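Long-range contact in succinyl-CoA ligase (ADP-forming) subunit alpha (Methanosaeta concilii, PDB 6HXI), which belongs to the succinyl-CoA ligase family and has coenzyme A bound in the model, with a citrate synthase-like region in its C-terminal half: residues Asn187-Gly195 with Tyr308-Tyr316. Sequence-based numbering, arbitrary orientation.
Sequences NIISRNSDG and YGEMVRQVY
The carbonyl O of Ile189 is gripped twice: the backbone N of Asn192 and the hydroxyl of Ser193 come to it from opposite faces of its plane, the shorter bond running from Ser193 OG at 2.7 Å. With chi1 at 70°, Ser193 OG lies between its own N and carbonyl carbon, where it can donate back to the helix and also accept from Gly195 N, the bond that defines an ST turn. Alongside this turn the backbone lies against Tyr316. Ser193 CA makes a CH-pi contact over one face of the ring, 3.8 Å from its centroid, and Asp194 N lies above the same ring toward its rim. The Asp194 carboxylate crosses the ring near CE1, the two planes 55° apart; its OD2 accepts a hydrogen bond from a water, which in turn accepts one from Tyr316 OH, while OD1 is held by Cys171 N. Helices 179-192 and 308-322 meet side by side over the second, six-stranded mixed sheet of the chain; the axes of 187-192 and 308-316 come within 8.6 Å and cross at -39°. Ile189 and Val312 lie between the helices and the strands, Ile189 against Val172 and Val312 against Met227, and Ile189 CG1 lies 4.3 Å from Val312 CG2. Further along, Asn192 is a knob among Gly309, Glu310, Val312 and Arg313, its CG 3.2 Å from Gly309 O. Its ND2 turns back to donate to Ile188 O, which should fix the amide's rotation; OD1 then faces Arg313 CD and the in-plane edge of the guanidinium. Arg313 CA also makes a CA-H...O contact with Asn192 O at 3.2 Å. Packing is tight at Gly309, whose CA lies 3.4 Å from Ile188 CG2.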
# COMPACT_ATOMS: atom_id res chain seq x y z
N ASN B 187 -14.87 57.64 -7.81
CA ASN B 187 -13.65 58.33 -8.21
C ASN B 187 -13.92 59.81 -8.50
O ASN B 187 -13.18 60.66 -8.00
CB ASN B 187 -13.01 57.64 -9.42
CG ASN B 187 -11.82 58.36 -10.00
OD1 ASN B 187 -11.90 58.95 -11.09
ND2 ASN B 187 -10.69 58.32 -9.31
N ILE B 188 -14.96 60.11 -9.30
CA ILE B 188 -15.36 61.47 -9.67
C ILE B 188 -15.60 62.29 -8.40
O ILE B 188 -14.94 63.32 -8.21
CB ILE B 188 -16.63 61.46 -10.61
CG1 ILE B 188 -16.39 60.74 -11.98
CG2 ILE B 188 -17.21 62.86 -10.81
CD1 ILE B 188 -15.48 61.41 -13.00
N ILE B 189 -16.51 61.81 -7.52
CA ILE B 189 -16.95 62.45 -6.27
C ILE B 189 -15.80 62.68 -5.26
O ILE B 189 -15.72 63.76 -4.68
CB ILE B 189 -18.15 61.65 -5.67
CG1 ILE B 189 -19.42 61.86 -6.55
CG2 ILE B 189 -18.42 61.99 -4.21
CD1 ILE B 189 -20.43 60.74 -6.54
N SER B 190 -14.90 61.70 -5.08
CA SER B 190 -13.75 61.83 -4.17
C SER B 190 -12.80 62.96 -4.61
O SER B 190 -12.12 63.56 -3.76
CB SER B 190 -12.97 60.52 -4.09
OG SER B 190 -12.25 60.28 -5.29
N ARG B 191 -12.74 63.22 -5.92
CA ARG B 191 -11.87 64.25 -6.50
C ARG B 191 -12.51 65.65 -6.48
O ARG B 191 -11.81 66.65 -6.62
CB ARG B 191 -11.51 63.87 -7.95
CG ARG B 191 -10.52 62.74 -8.09
CD ARG B 191 -10.20 62.53 -9.54
NE ARG B 191 -9.17 61.50 -9.73
CZ ARG B 191 -8.63 61.18 -10.90
NH1 ARG B 191 -7.70 60.23 -10.97
NH2 ARG B 191 -9.01 61.80 -12.01
N ASN B 192 -13.84 65.71 -6.32
CA ASN B 192 -14.58 66.96 -6.38
C ASN B 192 -15.38 67.30 -5.11
O ASN B 192 -16.15 68.27 -5.10
CB ASN B 192 -15.48 66.93 -7.62
CG ASN B 192 -14.72 67.01 -8.93
OD1 ASN B 192 -14.26 68.07 -9.36
ND2 ASN B 192 -14.58 65.89 -9.62
N SER B 193 -15.18 66.55 -4.02
CA SER B 193 -15.82 66.77 -2.72
C SER B 193 -15.05 66.02 -1.63
O SER B 193 -13.92 65.59 -1.88
CB SER B 193 -17.28 66.30 -2.76
OG SER B 193 -17.39 64.89 -2.83
N ASP B 194 -15.67 65.83 -0.44
CA ASP B 194 -15.05 65.03 0.63
C ASP B 194 -15.35 63.54 0.44
O ASP B 194 -15.05 62.72 1.30
CB ASP B 194 -15.39 65.53 2.04
CG ASP B 194 -16.86 65.69 2.39
OD1 ASP B 194 -17.72 65.35 1.55
OD2 ASP B 194 -17.15 66.18 3.51
N GLY B 195 -15.95 63.21 -0.71
CA GLY B 195 -16.28 61.85 -1.08
C GLY B 195 -17.65 61.39 -0.65
O GLY B 195 -18.39 62.13 0.02
N TYR B 308 -19.95 66.26 -14.86
CA TYR B 308 -20.64 65.75 -13.65
C TYR B 308 -19.87 66.17 -12.39
O TYR B 308 -20.45 66.80 -11.50
CB TYR B 308 -20.84 64.20 -13.68
CG TYR B 308 -21.83 63.69 -12.66
CD1 TYR B 308 -21.43 63.38 -11.36
CD2 TYR B 308 -23.18 63.53 -12.97
CE1 TYR B 308 -22.34 62.92 -10.41
CE2 TYR B 308 -24.10 63.07 -12.03
CZ TYR B 308 -23.67 62.76 -10.75
OH TYR B 308 -24.58 62.31 -9.83
N GLY B 309 -18.58 65.83 -12.33
CA GLY B 309 -17.69 66.16 -11.21
C GLY B 309 -17.64 67.64 -10.93
O GLY B 309 -17.62 68.06 -9.77
N GLU B 310 -17.65 68.46 -11.99
CA GLU B 310 -17.63 69.91 -11.81
C GLU B 310 -18.89 70.39 -11.07
O GLU B 310 -18.77 71.17 -10.13
CB GLU B 310 -17.37 70.64 -13.13
CG GLU B 310 -17.30 72.17 -13.02
CD GLU B 310 -16.55 72.78 -11.84
OE1 GLU B 310 -17.06 73.77 -11.27
OE2 GLU B 310 -15.46 72.27 -11.48
N MET B 311 -20.07 69.85 -11.44
CA MET B 311 -21.34 70.17 -10.76
C MET B 311 -21.25 69.71 -9.28
O MET B 311 -21.68 70.45 -8.39
CB MET B 311 -22.51 69.51 -11.50
CG MET B 311 -23.87 70.03 -11.08
SD MET B 311 -24.08 71.83 -11.17
CE MET B 311 -23.96 72.09 -12.96
N VAL B 312 -20.64 68.54 -9.03
CA VAL B 312 -20.40 68.01 -7.67
C VAL B 312 -19.53 69.04 -6.90
O VAL B 312 -19.89 69.41 -5.79
CB VAL B 312 -19.79 66.57 -7.70
CG1 VAL B 312 -19.18 66.18 -6.36
CG2 VAL B 312 -20.83 65.55 -8.12
N ARG B 313 -18.42 69.51 -7.53
CA ARG B 313 -17.48 70.49 -6.98
C ARG B 313 -18.19 71.80 -6.62
O ARG B 313 -17.92 72.35 -5.55
CB ARG B 313 -16.33 70.76 -7.97
CG ARG B 313 -15.17 71.56 -7.41
CD ARG B 313 -13.94 71.35 -8.27
NE ARG B 313 -12.75 72.01 -7.74
CZ ARG B 313 -11.52 71.52 -7.82
NH1 ARG B 313 -11.30 70.34 -8.39
NH2 ARG B 313 -10.49 72.20 -7.32
N GLN B 314 -19.11 72.25 -7.49
CA GLN B 314 -19.89 73.47 -7.32
C GLN B 314 -20.83 73.39 -6.12
O GLN B 314 -20.89 74.34 -5.34
CB GLN B 314 -20.66 73.79 -8.60
CG GLN B 314 -19.90 74.67 -9.58
CD GLN B 314 -20.65 74.82 -10.88
OE1 GLN B 314 -20.28 74.22 -11.89
NE2 GLN B 314 -21.74 75.59 -10.87
N VAL B 315 -21.55 72.27 -6.00
CA VAL B 315 -22.51 72.03 -4.91
C VAL B 315 -21.80 71.82 -3.57
O VAL B 315 -22.27 72.34 -2.55
CB VAL B 315 -23.51 70.90 -5.26
CG1 VAL B 315 -24.41 70.59 -4.08
CG2 VAL B 315 -24.35 71.27 -6.48
N TYR B 316 -20.66 71.08 -3.56
CA TYR B 316 -19.86 70.86 -2.36
C TYR B 316 -19.30 72.21 -1.85
O TYR B 316 -19.47 72.52 -0.67
CB TYR B 316 -18.74 69.81 -2.61
CG TYR B 316 -17.76 69.66 -1.46
CD1 TYR B 316 -18.08 68.89 -0.34
CD2 TYR B 316 -16.50 70.27 -1.50
CE1 TYR B 316 -17.19 68.78 0.74
CE2 TYR B 316 -15.61 70.17 -0.43
CZ TYR B 316 -15.96 69.42 0.69
OH TYR B 316 -15.08 69.31 1.74
O HOH W 1 -15.33 67.99 4.31